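Local coordinates for DsbA family protein (Salmonella typhimurium, PDB 7JVE) that works as a trimeric thioredoxin-like enzyme with both thiol oxidase and disulfide isomerase activities, encoded in a fimbrial operon, at residues Pro102-Glu105 with Asn106-Ala110; Gly238-Gln242 with Asp243-Met247. All blocks are in the same frame, centred on the assembly; numbering follows the deposited sequence.

Contact 1 of 2, residues Pro102-Glu105 with Asn106-Ala110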
loop_
_atom_site.group_PDB
_atom_site.type_symbol
_atom_site.label_atom_id
_atom_site.label_comp_id
_atom_site.label_asym_id
_atom_site.label_seq_id
_atom_site.Cartn_x
_atom_site.Cartn_y
_atom_site.Cartn_z
ATOM N N PRO A 102 13.764 -17.180 12.448
ATOM C CA PRO A 102 14.650 -18.206 11.859
ATOM C C PRO A 102 15.889 -17.627 11.194
ATOM O O PRO A 102 16.947 -18.274 11.191
ATOM C CB PRO A 102 13.743 -18.909 10.836
ATOM C CG PRO A 102 12.361 -18.674 11.355
ATOM C CD PRO A 102 12.391 -17.273 11.927
ATOM N N VAL A 103 15.787 -16.429 10.618
ATOM C CA VAL A 103 16.954 -15.793 10.020
ATOM C C VAL A 103 17.939 -15.386 11.103
ATOM O O VAL A 103 19.151 -15.599 10.981
ATOM C CB VAL A 103 16.536 -14.580 9.166
ATOM C CG1 VAL A 103 17.746 -13.638 8.944
ATOM C CG2 VAL A 103 15.959 -15.049 7.841
ATOM N N VAL A 104 17.430 -14.782 12.174
ATOM C CA VAL A 104 18.303 -14.383 13.268
ATOM C C VAL A 104 19.014 -15.598 13.853
ATOM O O VAL A 104 20.228 -15.561 14.112
ATOM C CB VAL A 104 17.501 -13.612 14.328
ATOM C CG1 VAL A 104 18.368 -13.342 15.557
ATOM C CG2 VAL A 104 16.976 -12.292 13.730
ATOM N N GLU A 105 18.278 -16.698 14.059
ATOM C CA GLU A 105 18.905 -17.917 14.570
ATOM C C GLU A 105 20.023 -18.383 13.643
ATOM O O GLU A 105 21.096 -18.785 14.110
ATOM C CB GLU A 105 17.855 -19.023 14.749
ATOM C CG GLU A 105 18.365 -20.321 15.412
ATOM C CD GLU A 105 19.088 -20.084 16.767
ATOM O OE1 GLU A 105 18.385 -19.997 17.803
ATOM O OE2 GLU A 105 20.351 -20.021 16.813
ATOM N N ASN A 106 19.797 -18.328 12.323
ATOM C CA ASN A 106 20.860 -18.685 11.386
ATOM C C ASN A 106 22.061 -17.749 11.524
ATOM O O ASN A 106 23.209 -18.205 11.531
ATOM C CB ASN A 106 20.337 -18.671 9.947
ATOM C CG ASN A 106 19.520 -19.893 9.603
ATOM O OD1 ASN A 106 19.286 -20.770 10.436
ATOM N ND2 ASN A 106 19.066 -19.955 8.357
ATOM N N LEU A 107 21.820 -16.435 11.616
ATOM C CA LEU A 107 22.933 -15.504 11.803
ATOM C C LEU A 107 23.727 -15.849 13.048
ATOM O O LEU A 107 24.965 -15.796 13.040
ATOM C CB LEU A 107 22.445 -14.055 11.894
ATOM C CG LEU A 107 22.240 -13.365 10.557
ATOM C CD1 LEU A 107 21.549 -12.021 10.762
ATOM C CD2 LEU A 107 23.571 -13.205 9.859
ATOM N N ILE A 108 23.029 -16.190 14.134
ATOM C CA ILE A 108 23.706 -16.425 15.399
ATOM C C ILE A 108 24.608 -17.647 15.296
ATOM O O ILE A 108 25.765 -17.618 15.735
ATOM C CB ILE A 108 22.672 -16.544 16.536
ATOM C CG1 ILE A 108 22.082 -15.156 16.829
ATOM C CG2 ILE A 108 23.305 -17.147 17.761
ATOM C CD1 ILE A 108 20.972 -15.148 17.861
ATOM N N LYS A 109 24.110 -18.725 14.673
ATOM C CA LYS A 109 24.936 -19.908 14.494
ATOM C C LYS A 109 26.110 -19.611 13.583
ATOM O O LYS A 109 27.213 -20.117 13.803
ATOM C CB LYS A 109 24.106 -21.066 13.940
ATOM C CG LYS A 109 23.005 -21.499 14.888
ATOM C CD LYS A 109 22.812 -23.014 14.863
ATOM C CE LYS A 109 21.343 -23.400 15.028
ATOM N NZ LYS A 109 21.140 -24.870 14.838
ATOM N N ALA A 110 25.896 -18.790 12.559
ATOM C CA ALA A 110 26.950 -18.525 11.594
ATOM C C ALA A 110 27.968 -17.516 12.094
ATOM O O ALA A 110 29.015 -17.361 11.461
ATOM C CB ALA A 110 26.353 -18.029 10.279
#
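The backbone O of V103 accepts from L107 N at 2.9 Å, a nearly straight bond (165° at the hydrogen) in the second half of helix 95-110, the connecting helix of the beta-alpha-beta unit 84-90/95-110/115-120 of the thioredoxin-like domain. N106 N to P102 O, I108 N to V104 O and K109 N to E105 O repeat the i to i+4 pattern. Toward the end of the helix V104 and I108 meet obliquely on one flank, CG1 of V104 lying 3.9 Å from CD1 of I108. The valine methyl is placed by its torsion, CG1 trans to the backbone N (chi1 173°), while CG1 of I108 passes over the carbonyl O of V104 at 3.3 Å. The next flank carries E105 and K109. The glutamate turns at chi2 (53°), and its OE2 comes against the lysine chain as the two side chains cross, 3.6 Å from CG of K109. OE2 of E105 and NZ of K109 remain 5.3 Å apart, which is no salt bridge. E105 OE1 has a weak hydrogen bond to ND2 of N155, and L151 of helix 147-159 packs on both E105 and I108. L107, the buried residue here, packs against helix 242-253. Backbone bonding therefore sets the spacing of these last turns, and the E105-K109 pair contributes methylene contact with, at most, a modest electrostatic attraction through space.

Contact 2 of 2, residues Gly238-Gln242 with Asp243-Met247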
loop_
_atom_site.group_PDB
_atom_site.type_symbol
_atom_site.label_atom_id
_atom_site.label_comp_id
_atom_site.label_asym_id
_atom_site.label_seq_id
_atom_site.Cartn_x
_atom_site.Cartn_y
_atom_site.Cartn_z
ATOM N N GLY A 238 13.724 -3.888 10.902
ATOM C CA GLY A 238 13.462 -5.219 11.421
ATOM C C GLY A 238 13.198 -6.236 10.328
ATOM O O GLY A 238 13.568 -7.397 10.461
ATOM N N SER A 239 12.574 -5.811 9.223
ATOM C CA SER A 239 12.409 -6.656 8.042
ATOM C C SER A 239 13.639 -6.509 7.141
ATOM O O SER A 239 13.865 -5.451 6.541
ATOM C CB SER A 239 11.134 -6.296 7.285
ATOM O OG SER A 239 11.112 -6.959 6.046
ATOM N N THR A 240 14.423 -7.577 7.036
ATOM C CA THR A 240 15.637 -7.572 6.238
ATOM C C THR A 240 15.948 -9.009 5.828
ATOM O O THR A 240 15.112 -9.907 5.966
ATOM C CB THR A 240 16.781 -6.904 7.016
ATOM O OG1 THR A 240 17.938 -6.848 6.185
ATOM C CG2 THR A 240 17.115 -7.668 8.300
ATOM N N THR A 241 17.147 -9.228 5.299
ATOM C CA THR A 241 17.585 -10.543 4.856
ATOM C C THR A 241 18.820 -10.957 5.642
ATOM O O THR A 241 19.494 -10.127 6.263
ATOM C CB THR A 241 17.919 -10.548 3.354
ATOM O OG1 THR A 241 19.050 -9.695 3.128
ATOM C CG2 THR A 241 16.725 -10.050 2.513
ATOM N N GLN A 242 19.130 -12.255 5.588
ATOM C CA GLN A 242 20.369 -12.740 6.196
ATOM C C GLN A 242 21.599 -12.131 5.524
ATOM O O GLN A 242 22.559 -11.746 6.198
ATOM C CB GLN A 242 20.432 -14.266 6.132
ATOM C CG GLN A 242 21.666 -14.866 6.818
ATOM C CD GLN A 242 21.476 -16.332 7.202
ATOM O OE1 GLN A 242 20.350 -16.826 7.235
ATOM N NE2 GLN A 242 22.589 -17.045 7.457
ATOM N N ASP A 243 21.598 -12.051 4.193
ATOM C CA ASP A 243 22.731 -11.457 3.492
ATOM C C ASP A 243 22.963 -10.016 3.920
ATOM O O ASP A 243 24.107 -9.597 4.127
ATOM C CB ASP A 243 22.507 -11.529 1.988
ATOM C CG ASP A 243 22.752 -12.911 1.440
ATOM O OD1 ASP A 243 23.256 -13.764 2.212
ATOM O OD2 ASP A 243 22.433 -13.146 0.246
ATOM N N MET A 244 21.892 -9.235 4.039
ATOM C CA MET A 244 22.058 -7.837 4.404
ATOM C C MET A 244 22.640 -7.713 5.816
ATOM O O MET A 244 23.564 -6.927 6.059
ATOM C CB MET A 244 20.708 -7.124 4.289
ATOM C CG MET A 244 20.778 -5.627 4.513
ATOM S SD MET A 244 21.582 -4.892 3.045
ATOM C CE MET A 244 20.446 -5.369 1.745
ATOM N N LEU A 245 22.126 -8.501 6.760
ATOM C CA LEU A 245 22.671 -8.454 8.108
ATOM C C LEU A 245 24.104 -8.974 8.134
ATOM O O LEU A 245 24.946 -8.450 8.873
ATOM C CB LEU A 245 21.781 -9.248 9.064
ATOM C CG LEU A 245 20.537 -8.506 9.551
ATOM C CD1 LEU A 245 19.581 -9.471 10.236
ATOM C CD2 LEU A 245 20.895 -7.332 10.473
ATOM N N GLN A 246 24.406 -9.991 7.322
ATOM C CA GLN A 246 25.765 -10.519 7.287
ATOM C C GLN A 246 26.753 -9.474 6.760
ATOM O O GLN A 246 27.858 -9.337 7.295
ATOM C CB GLN A 246 25.833 -11.792 6.437
ATOM C CG GLN A 246 27.179 -12.554 6.604
ATOM C CD GLN A 246 27.405 -13.026 8.064
ATOM O OE1 GLN A 246 26.612 -13.805 8.606
ATOM N NE2 GLN A 246 28.480 -12.559 8.686
ATOM N N MET A 247 26.383 -8.735 5.705
ATOM C CA MET A 247 27.293 -7.707 5.196
ATOM C C MET A 247 27.563 -6.639 6.254
ATOM O O MET A 247 28.708 -6.209 6.433
ATOM C CB MET A 247 26.748 -7.075 3.899
ATOM C CG MET A 247 26.676 -8.027 2.672
ATOM S SD MET A 247 26.170 -7.264 1.056
ATOM C CE MET A 247 24.360 -6.944 1.255
HETATM O O HOH W 1 25.075 -15.428 7.111
#
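The chain passes from an extended conformation at T240 and T241 into the first turn of helix 242-253. There L245 N donates to the backbone O of T241 at 3.1 Å, and Q246 N donates to the backbone O of Q242 at 2.8 Å. T241 is the N-cap: its OG1 takes the N-H of M244 at 3.0 Å, with 158° at the hydrogen. That reach depends on a chi1 of 65°, which sets OG1 between the backbone N and the carbonyl carbon, and the same oxygen then also lies against CB of M244. T240 approaches the turn with both branches. Its OG1 comes over the start of the M244 side chain, 3.4 Å from CB of M244, and its CG2 presses on the leucine branch, 3.6 Å from CD1 of L245. F219 of strand 218-223 packs on both T240 and L245, and I236 of strand 234-237 touches M244 and L245, joining this turn to the sheet. On another side the extended side chain of Q242 gives an N-H from NE2 to a water at 3.0 Å, and the water donates to OE1 of Q246 at 2.7 Å. OE1 of Q246 is also hydrogen-bonded to ND2 of N111, just beyond helix 95-110. T241 additionally packs on T174 of the second subunit, so the cap lies beside a subunit interface. The threonine hydroxyl thus supplies an acceptor to a first-turn amide, as an N-cap residue does, while the water bridge ties two amide side chains one turn apart.

The centres of the two contacts are about 10 Å apart; contact 1 lies within helix 95-110, contact 2 in the loop and first turns of helix 242-253. They touch directly: CD1 of L107 is 3.3 Å from CB of L245, and V103 and N106 pack on Q242. Contact 1 is the more superficial, in the last turns of the helix that begins near the C94-C97 disulfide. Contact 2 is partly buried, where the chain leaves strand 234-237, outermost in this chain's sheet. Continuous backbone bonding dominates contact 1; contact 2 adds a side-chain cap and a water bridge. Only contact 2 is also touched by another subunit.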